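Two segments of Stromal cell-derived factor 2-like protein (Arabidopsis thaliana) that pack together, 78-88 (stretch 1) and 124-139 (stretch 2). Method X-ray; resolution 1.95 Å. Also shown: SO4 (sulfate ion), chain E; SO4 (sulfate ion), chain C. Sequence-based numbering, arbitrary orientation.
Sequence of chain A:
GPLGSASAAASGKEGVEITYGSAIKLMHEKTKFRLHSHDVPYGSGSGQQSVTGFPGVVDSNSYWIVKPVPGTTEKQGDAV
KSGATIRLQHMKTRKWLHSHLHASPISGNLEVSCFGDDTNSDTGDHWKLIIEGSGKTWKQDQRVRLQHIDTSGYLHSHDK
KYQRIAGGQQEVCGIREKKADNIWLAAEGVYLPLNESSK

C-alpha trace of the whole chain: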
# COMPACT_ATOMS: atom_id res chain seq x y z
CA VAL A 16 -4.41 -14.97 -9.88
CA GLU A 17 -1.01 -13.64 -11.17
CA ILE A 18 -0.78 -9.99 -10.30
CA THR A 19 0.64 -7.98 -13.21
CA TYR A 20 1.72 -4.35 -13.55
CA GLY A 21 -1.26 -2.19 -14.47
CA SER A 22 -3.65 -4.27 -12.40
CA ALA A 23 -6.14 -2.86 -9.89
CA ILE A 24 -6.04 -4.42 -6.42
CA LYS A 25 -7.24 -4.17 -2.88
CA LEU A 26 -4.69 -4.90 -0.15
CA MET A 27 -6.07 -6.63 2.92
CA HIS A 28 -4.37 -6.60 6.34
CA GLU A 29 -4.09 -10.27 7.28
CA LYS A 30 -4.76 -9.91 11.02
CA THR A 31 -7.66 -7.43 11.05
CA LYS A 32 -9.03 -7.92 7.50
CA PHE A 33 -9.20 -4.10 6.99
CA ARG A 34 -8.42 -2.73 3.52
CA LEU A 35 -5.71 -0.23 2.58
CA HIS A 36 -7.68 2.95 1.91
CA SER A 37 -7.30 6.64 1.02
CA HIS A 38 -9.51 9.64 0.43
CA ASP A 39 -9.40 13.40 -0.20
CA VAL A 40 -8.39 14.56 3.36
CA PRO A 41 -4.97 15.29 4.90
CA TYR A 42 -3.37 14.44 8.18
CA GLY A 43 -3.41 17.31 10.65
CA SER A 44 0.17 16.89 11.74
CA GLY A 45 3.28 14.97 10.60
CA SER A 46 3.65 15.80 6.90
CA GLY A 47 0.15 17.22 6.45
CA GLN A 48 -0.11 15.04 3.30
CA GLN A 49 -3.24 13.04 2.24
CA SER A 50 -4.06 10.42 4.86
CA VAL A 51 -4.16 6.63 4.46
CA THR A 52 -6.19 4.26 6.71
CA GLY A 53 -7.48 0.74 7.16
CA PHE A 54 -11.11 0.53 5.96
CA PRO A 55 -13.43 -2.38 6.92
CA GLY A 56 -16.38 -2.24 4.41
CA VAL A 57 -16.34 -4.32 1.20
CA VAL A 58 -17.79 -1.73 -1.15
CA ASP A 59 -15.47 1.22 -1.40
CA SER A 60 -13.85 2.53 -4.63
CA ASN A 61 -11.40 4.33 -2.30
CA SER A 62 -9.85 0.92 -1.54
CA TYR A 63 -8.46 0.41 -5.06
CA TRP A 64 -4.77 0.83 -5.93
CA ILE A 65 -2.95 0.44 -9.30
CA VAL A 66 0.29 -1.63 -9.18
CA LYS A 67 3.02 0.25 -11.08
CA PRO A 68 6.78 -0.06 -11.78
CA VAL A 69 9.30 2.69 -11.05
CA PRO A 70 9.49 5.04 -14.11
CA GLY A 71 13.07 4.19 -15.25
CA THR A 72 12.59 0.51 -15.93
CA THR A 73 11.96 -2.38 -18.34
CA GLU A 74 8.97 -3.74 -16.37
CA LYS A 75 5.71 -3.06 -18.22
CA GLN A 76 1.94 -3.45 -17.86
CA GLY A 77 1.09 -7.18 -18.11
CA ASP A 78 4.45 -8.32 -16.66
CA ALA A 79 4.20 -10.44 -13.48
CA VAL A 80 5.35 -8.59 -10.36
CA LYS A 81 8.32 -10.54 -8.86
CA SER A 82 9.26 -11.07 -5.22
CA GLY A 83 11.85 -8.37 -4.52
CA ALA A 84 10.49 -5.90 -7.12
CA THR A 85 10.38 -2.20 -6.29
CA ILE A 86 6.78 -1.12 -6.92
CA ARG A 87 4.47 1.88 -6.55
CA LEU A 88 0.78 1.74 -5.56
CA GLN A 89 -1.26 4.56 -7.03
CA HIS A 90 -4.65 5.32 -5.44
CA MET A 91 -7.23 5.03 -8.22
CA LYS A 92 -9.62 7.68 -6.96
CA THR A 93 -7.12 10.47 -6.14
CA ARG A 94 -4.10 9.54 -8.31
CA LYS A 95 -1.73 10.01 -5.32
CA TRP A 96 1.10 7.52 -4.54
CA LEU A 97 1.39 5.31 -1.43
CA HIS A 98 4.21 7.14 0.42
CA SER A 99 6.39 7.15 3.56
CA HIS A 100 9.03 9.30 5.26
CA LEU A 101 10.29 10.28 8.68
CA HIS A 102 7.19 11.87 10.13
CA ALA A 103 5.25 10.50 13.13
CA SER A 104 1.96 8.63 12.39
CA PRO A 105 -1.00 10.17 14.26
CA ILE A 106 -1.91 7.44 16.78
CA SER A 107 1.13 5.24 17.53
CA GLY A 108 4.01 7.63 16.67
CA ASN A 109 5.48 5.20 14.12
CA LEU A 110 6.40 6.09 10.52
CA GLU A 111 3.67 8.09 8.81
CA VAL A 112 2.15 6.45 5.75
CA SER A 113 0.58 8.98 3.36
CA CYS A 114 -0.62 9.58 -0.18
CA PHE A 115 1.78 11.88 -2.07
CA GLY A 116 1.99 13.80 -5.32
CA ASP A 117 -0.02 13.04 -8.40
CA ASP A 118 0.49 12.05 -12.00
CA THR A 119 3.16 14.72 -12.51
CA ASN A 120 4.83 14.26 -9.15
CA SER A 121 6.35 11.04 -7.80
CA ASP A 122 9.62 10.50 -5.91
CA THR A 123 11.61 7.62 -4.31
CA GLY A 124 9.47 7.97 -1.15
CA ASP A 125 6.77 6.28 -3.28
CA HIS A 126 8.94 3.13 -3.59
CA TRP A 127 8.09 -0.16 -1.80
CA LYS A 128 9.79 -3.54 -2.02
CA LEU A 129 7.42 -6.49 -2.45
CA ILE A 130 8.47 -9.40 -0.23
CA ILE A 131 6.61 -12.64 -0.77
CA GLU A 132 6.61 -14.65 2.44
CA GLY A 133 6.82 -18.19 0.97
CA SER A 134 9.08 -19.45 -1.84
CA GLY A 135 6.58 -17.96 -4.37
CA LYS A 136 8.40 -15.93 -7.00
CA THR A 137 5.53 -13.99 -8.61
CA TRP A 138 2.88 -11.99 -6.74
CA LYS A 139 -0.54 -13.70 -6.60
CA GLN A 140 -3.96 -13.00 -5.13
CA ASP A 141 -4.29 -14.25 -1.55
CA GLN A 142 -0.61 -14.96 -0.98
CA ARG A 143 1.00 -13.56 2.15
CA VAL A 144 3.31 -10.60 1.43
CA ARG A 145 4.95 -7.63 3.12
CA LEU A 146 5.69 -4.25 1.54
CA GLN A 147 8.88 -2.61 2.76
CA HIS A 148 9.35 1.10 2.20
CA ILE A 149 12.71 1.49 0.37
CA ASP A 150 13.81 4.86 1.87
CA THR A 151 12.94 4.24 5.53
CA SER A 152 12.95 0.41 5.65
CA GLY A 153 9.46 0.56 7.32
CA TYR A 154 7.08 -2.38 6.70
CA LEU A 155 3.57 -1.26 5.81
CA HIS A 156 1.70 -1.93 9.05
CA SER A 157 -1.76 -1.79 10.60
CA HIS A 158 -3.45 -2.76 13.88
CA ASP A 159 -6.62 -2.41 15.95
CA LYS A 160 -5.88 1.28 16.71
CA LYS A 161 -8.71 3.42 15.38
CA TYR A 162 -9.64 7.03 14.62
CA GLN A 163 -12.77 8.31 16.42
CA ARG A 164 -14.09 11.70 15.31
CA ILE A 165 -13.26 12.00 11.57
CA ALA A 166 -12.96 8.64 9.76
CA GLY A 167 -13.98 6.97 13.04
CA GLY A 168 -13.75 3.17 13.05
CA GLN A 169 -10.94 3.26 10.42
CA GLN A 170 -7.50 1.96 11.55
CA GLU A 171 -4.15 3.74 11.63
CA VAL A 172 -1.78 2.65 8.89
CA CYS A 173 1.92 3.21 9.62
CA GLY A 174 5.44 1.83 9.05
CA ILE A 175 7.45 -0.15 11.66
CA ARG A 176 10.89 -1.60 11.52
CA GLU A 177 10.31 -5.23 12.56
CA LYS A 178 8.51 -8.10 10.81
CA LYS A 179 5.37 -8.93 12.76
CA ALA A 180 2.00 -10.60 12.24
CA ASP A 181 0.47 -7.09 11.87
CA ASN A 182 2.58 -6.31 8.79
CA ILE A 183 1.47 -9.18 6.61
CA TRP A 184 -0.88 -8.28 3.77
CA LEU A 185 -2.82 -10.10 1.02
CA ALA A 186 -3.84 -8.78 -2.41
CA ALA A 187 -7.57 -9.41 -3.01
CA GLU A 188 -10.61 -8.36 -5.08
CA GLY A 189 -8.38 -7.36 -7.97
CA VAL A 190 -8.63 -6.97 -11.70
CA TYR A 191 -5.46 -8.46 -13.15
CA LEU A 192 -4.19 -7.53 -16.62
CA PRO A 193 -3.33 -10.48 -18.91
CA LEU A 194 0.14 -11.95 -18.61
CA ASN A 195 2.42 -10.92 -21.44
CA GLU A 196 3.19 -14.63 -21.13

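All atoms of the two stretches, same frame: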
# COMPACT_ATOMS: atom_id res chain seq x y z
N ASP A 78 3.35 -7.50 -17.18
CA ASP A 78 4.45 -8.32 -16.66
C ASP A 78 4.09 -8.73 -15.22
O ASP A 78 3.52 -7.93 -14.46
CB ASP A 78 5.79 -7.55 -16.67
CG ASP A 78 6.37 -7.37 -18.08
OD1 ASP A 78 5.87 -7.97 -19.08
OD2 ASP A 78 7.35 -6.59 -18.19
N ALA A 79 4.38 -9.98 -14.86
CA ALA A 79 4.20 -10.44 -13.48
C ALA A 79 5.08 -9.63 -12.54
O ALA A 79 6.25 -9.36 -12.84
CB ALA A 79 4.52 -11.97 -13.35
N VAL A 80 4.55 -9.24 -11.39
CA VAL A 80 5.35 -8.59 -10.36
C VAL A 80 6.11 -9.69 -9.60
O VAL A 80 5.49 -10.63 -9.10
CB VAL A 80 4.48 -7.75 -9.37
CG1 VAL A 80 5.37 -6.93 -8.44
CG2 VAL A 80 3.52 -6.83 -10.13
N LYS A 81 7.43 -9.56 -9.52
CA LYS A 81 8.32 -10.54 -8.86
C LYS A 81 8.56 -10.22 -7.39
O LYS A 81 8.57 -9.06 -6.99
CB LYS A 81 9.67 -10.64 -9.58
CG LYS A 81 9.63 -11.04 -11.09
CD LYS A 81 9.24 -12.49 -11.29
CE LYS A 81 9.22 -12.81 -12.79
NZ LYS A 81 8.94 -14.26 -13.02
N SER A 82 8.76 -11.27 -6.58
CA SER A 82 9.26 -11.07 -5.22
C SER A 82 10.56 -10.27 -5.32
O SER A 82 11.42 -10.56 -6.16
CB SER A 82 9.53 -12.41 -4.54
OG SER A 82 9.77 -12.21 -3.14
N GLY A 83 10.68 -9.23 -4.50
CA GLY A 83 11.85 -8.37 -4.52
C GLY A 83 11.74 -7.14 -5.40
O GLY A 83 12.59 -6.28 -5.32
N ALA A 84 10.72 -7.07 -6.26
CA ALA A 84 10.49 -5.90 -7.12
C ALA A 84 10.27 -4.63 -6.29
O ALA A 84 9.66 -4.69 -5.21
CB ALA A 84 9.28 -6.11 -8.06
N THR A 85 10.76 -3.51 -6.81
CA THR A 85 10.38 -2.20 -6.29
C THR A 85 9.14 -1.75 -7.05
O THR A 85 9.17 -1.66 -8.29
CB THR A 85 11.51 -1.19 -6.50
OG1 THR A 85 12.73 -1.74 -5.98
CG2 THR A 85 11.20 0.14 -5.78
N ILE A 86 8.07 -1.49 -6.32
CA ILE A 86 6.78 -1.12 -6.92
C ILE A 86 6.25 0.20 -6.34
O ILE A 86 6.76 0.72 -5.32
CB ILE A 86 5.66 -2.23 -6.75
CG1 ILE A 86 5.18 -2.32 -5.29
CG2 ILE A 86 6.13 -3.60 -7.30
CD1 ILE A 86 3.97 -3.26 -5.08
N ARG A 87 5.23 0.73 -7.02
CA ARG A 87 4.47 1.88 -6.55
C ARG A 87 2.99 1.43 -6.53
O ARG A 87 2.58 0.57 -7.32
CB ARG A 87 4.67 3.09 -7.48
CG ARG A 87 6.12 3.64 -7.50
CD ARG A 87 6.28 4.92 -8.34
NE ARG A 87 6.02 4.68 -9.75
CZ ARG A 87 5.78 5.61 -10.66
NH1 ARG A 87 5.75 6.90 -10.34
NH2 ARG A 87 5.52 5.24 -11.90
N LEU A 88 2.21 1.99 -5.60
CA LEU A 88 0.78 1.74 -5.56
C LEU A 88 0.10 3.08 -5.70
O LEU A 88 0.24 3.94 -4.85
CB LEU A 88 0.36 1.05 -4.24
CG LEU A 88 0.83 -0.41 -4.10
CD1 LEU A 88 0.54 -0.89 -2.66
CD2 LEU A 88 0.12 -1.31 -5.14
N GLY A 124 10.25 8.24 -2.36
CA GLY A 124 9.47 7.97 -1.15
C GLY A 124 8.20 7.20 -1.48
O GLY A 124 7.51 6.73 -0.58
N ASP A 125 7.89 7.09 -2.78
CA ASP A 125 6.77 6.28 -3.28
C ASP A 125 7.16 4.82 -3.54
O ASP A 125 6.35 4.03 -4.02
CB ASP A 125 6.22 6.89 -4.58
CG ASP A 125 5.70 8.31 -4.40
OD1 ASP A 125 5.27 8.71 -3.29
OD2 ASP A 125 5.71 9.05 -5.40
N HIS A 126 8.41 4.45 -3.23
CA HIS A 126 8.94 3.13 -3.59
C HIS A 126 8.84 2.11 -2.45
O HIS A 126 9.24 2.39 -1.32
CB HIS A 126 10.39 3.26 -4.13
CG HIS A 126 10.49 4.12 -5.35
ND1 HIS A 126 11.68 4.30 -6.03
CD2 HIS A 126 9.56 4.84 -6.02
CE1 HIS A 126 11.48 5.11 -7.06
NE2 HIS A 126 10.19 5.44 -7.08
N TRP A 127 8.29 0.92 -2.76
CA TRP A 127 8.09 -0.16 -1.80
C TRP A 127 8.63 -1.46 -2.39
O TRP A 127 8.43 -1.74 -3.59
CB TRP A 127 6.59 -0.34 -1.48
CG TRP A 127 5.94 0.91 -0.92
CD1 TRP A 127 5.48 1.97 -1.64
CD2 TRP A 127 5.69 1.22 0.46
NE1 TRP A 127 4.96 2.94 -0.81
CE2 TRP A 127 5.06 2.50 0.49
CE3 TRP A 127 5.90 0.55 1.66
CZ2 TRP A 127 4.68 3.13 1.69
CZ3 TRP A 127 5.51 1.16 2.87
CH2 TRP A 127 4.90 2.44 2.86
N LYS A 128 9.30 -2.24 -1.56
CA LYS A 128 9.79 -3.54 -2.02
C LYS A 128 8.75 -4.60 -1.68
O LYS A 128 8.31 -4.70 -0.53
CB LYS A 128 11.14 -3.83 -1.36
CG LYS A 128 11.73 -5.24 -1.53
CD LYS A 128 12.83 -5.34 -0.45
CE LYS A 128 13.59 -6.64 -0.47
NZ LYS A 128 14.70 -6.63 0.55
N LEU A 129 8.33 -5.37 -2.69
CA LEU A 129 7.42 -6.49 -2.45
C LEU A 129 8.23 -7.70 -1.95
O LEU A 129 9.22 -8.11 -2.57
CB LEU A 129 6.62 -6.89 -3.70
CG LEU A 129 5.77 -8.15 -3.48
CD1 LEU A 129 4.46 -7.85 -2.71
CD2 LEU A 129 5.47 -8.83 -4.79
N ILE A 130 7.79 -8.25 -0.83
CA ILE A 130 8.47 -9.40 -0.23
C ILE A 130 7.44 -10.50 -0.08
O ILE A 130 6.51 -10.38 0.73
CB ILE A 130 9.08 -9.04 1.14
CG1 ILE A 130 10.08 -7.87 0.96
CG2 ILE A 130 9.79 -10.25 1.75
CD1 ILE A 130 10.59 -7.27 2.26
N ILE A 131 7.56 -11.55 -0.88
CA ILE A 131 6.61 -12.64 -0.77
C ILE A 131 7.07 -13.59 0.32
O ILE A 131 8.21 -14.05 0.30
CB ILE A 131 6.42 -13.40 -2.11
CG1 ILE A 131 5.96 -12.43 -3.21
CG2 ILE A 131 5.42 -14.56 -1.94
CD1 ILE A 131 5.94 -13.09 -4.59
N GLU A 132 6.19 -13.90 1.26
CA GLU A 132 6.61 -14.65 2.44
C GLU A 132 7.08 -16.10 2.18
O GLU A 132 8.14 -16.50 2.69
CB GLU A 132 5.58 -14.53 3.57
CG GLU A 132 5.72 -13.18 4.26
CD GLU A 132 7.13 -12.98 4.82
OE1 GLU A 132 7.65 -13.96 5.41
OE2 GLU A 132 7.73 -11.87 4.66
N GLY A 133 6.34 -16.86 1.38
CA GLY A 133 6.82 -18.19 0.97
C GLY A 133 7.92 -18.18 -0.10
O GLY A 133 8.59 -17.17 -0.32
N SER A 134 8.11 -19.32 -0.76
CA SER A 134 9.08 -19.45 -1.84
C SER A 134 8.47 -19.03 -3.19
O SER A 134 9.13 -19.17 -4.24
CB SER A 134 9.58 -20.89 -1.93
OG SER A 134 8.49 -21.76 -2.17
N GLY A 135 7.22 -18.53 -3.17
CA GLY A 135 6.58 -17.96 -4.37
C GLY A 135 7.43 -16.87 -4.99
O GLY A 135 7.97 -16.02 -4.28
N LYS A 136 7.55 -16.88 -6.32
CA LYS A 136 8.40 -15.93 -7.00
C LYS A 136 7.64 -14.80 -7.70
O LYS A 136 8.20 -13.74 -7.94
CB LYS A 136 9.33 -16.67 -7.95
CG LYS A 136 10.38 -17.56 -7.22
CD LYS A 136 11.04 -18.56 -8.20
CE LYS A 136 10.04 -19.71 -8.45
NZ LYS A 136 10.31 -20.41 -9.72
N THR A 137 6.37 -15.03 -8.02
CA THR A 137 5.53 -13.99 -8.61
C THR A 137 4.36 -13.71 -7.67
O THR A 137 3.85 -14.63 -7.02
CB THR A 137 5.00 -14.37 -10.01
OG1 THR A 137 4.24 -15.57 -9.92
CG2 THR A 137 6.15 -14.56 -11.04
N TRP A 138 3.94 -12.45 -7.62
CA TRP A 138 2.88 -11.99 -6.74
C TRP A 138 1.53 -12.55 -7.22
O TRP A 138 1.21 -12.45 -8.42
CB TRP A 138 2.86 -10.45 -6.71
CG TRP A 138 2.08 -9.80 -5.57
CD1 TRP A 138 1.54 -10.40 -4.46
CD2 TRP A 138 1.80 -8.40 -5.43
NE1 TRP A 138 0.91 -9.46 -3.67
CE2 TRP A 138 1.07 -8.23 -4.23
CE3 TRP A 138 2.08 -7.27 -6.22
CZ2 TRP A 138 0.62 -6.97 -3.79
CZ3 TRP A 138 1.64 -6.01 -5.78
CH2 TRP A 138 0.92 -5.88 -4.56
N LYS A 139 0.77 -13.14 -6.30
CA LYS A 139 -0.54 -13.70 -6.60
C LYS A 139 -1.61 -13.24 -5.61
O LYS A 139 -1.31 -12.84 -4.48
CB LYS A 139 -0.48 -15.25 -6.62
CG LYS A 139 0.45 -15.79 -7.71
CD LYS A 139 0.57 -17.31 -7.61
CE LYS A 139 1.69 -17.81 -8.53
NZ LYS A 139 3.00 -17.50 -7.93
S SO4 E . 6.27 -19.15 -9.10
O1 SO4 E . 6.87 -19.31 -7.79
O2 SO4 E . 7.33 -19.26 -10.11
O3 SO4 E . 5.25 -20.19 -9.26
O4 SO4 E . 5.66 -17.83 -9.20
S SO4 C . 2.77 -19.37 -4.42
O1 SO4 C . 3.54 -20.56 -4.06
O2 SO4 C . 3.47 -18.70 -5.48
O3 SO4 C . 1.42 -19.73 -4.79
O4 SO4 C . 2.75 -18.48 -3.27
O HOH W 1 3.58 4.23 -4.30

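The two stretches are held together mainly by backbone hydrogen bonds, with a small apolar cluster beside them. Together they bury 883 Å² against each other.

Gly124 makes no contact. At Asp125 the link is indirect: one water accepts from Leu88 N (2.9 Å) and donates to Asp125 O (2.8 Å). The aliphatic part of Arg87 also packs here, with Arg87 CG 3.5 Å from Asp125 O. The Arg87 guanidinium is hydrogen-bonded elsewhere in the structure. His126 covers the next step. Its CB lies 3.6 Å from Thr85 CG2, and its CD2 lies 3.9 Å from Arg87 CG.

Trp127 and Ile86 form an antiparallel hydrogen-bonded pair. Ile86 N donates to Trp127 O (2.8 Å), and Trp127 N donates to Ile86 O (3.0 Å). Both side chains project to the same face of the sheet and are buried, as suits large apolar residues. Lys128 pairs with Thr85 without hydrogen bonds between them. Their side chains lie on the other face, where both are partly exposed. The end of Lys128 leads away, so its charge stays clear of the contact.

Leu129 N donates to Ala84 O (2.9 Å), and Leu129 O accepts from Gly83 N (2.7 Å). Gly83 sits in a type II turn from Lys81 to Ala84, closed by Ala84 N to Lys81 O (3.0 Å). Its backbone angles call for glycine, because a CB would jam against the preceding carbonyl. The Leu129 side chain is buried, with CD2 4.1 Å from Val80 CG1. The CA-to-CB bond of Ile130 points away, and the residue adds little. Ile131 N donates to Ser82 OG (3.2 Å), so the small serine side chain meets a backbone amide. Ile131 CD1 also lies 3.7 Å from Ser82 CB.

Glu132, Gly133 and Ser134 do not touch stretch 1. Contact resumes at Gly135, whose O lies 3.9 Å from Ser82 CB. Lys136 O then accepts from Ser82 N (2.9 Å). Lys136 N donates to O1 of the chain E sulfate (2.9 Å). Thr137 forms a single bridge with Lys81. Its CG2 packs 3.8 Å from Ala79 CB, while its OG1 donates to O4 of the same sulfate (2.8 Å). The methyl thus serves the contact and the hydroxyl the ion.

Trp138 N donates to Val80 O (2.8 Å). The CA-to-CB bond of Trp138 points toward stretch 1, and its ring completes the buried cluster: CE3 is 4.0 Å from Val80 CG1, and CZ3 is 3.7 Å from Ile86 CD1. Lys139 does not reach stretch 1. Its NZ donates to Thr137 O (3.1 Å) and binds both sulfates, which probably come from the crystallisation liquor.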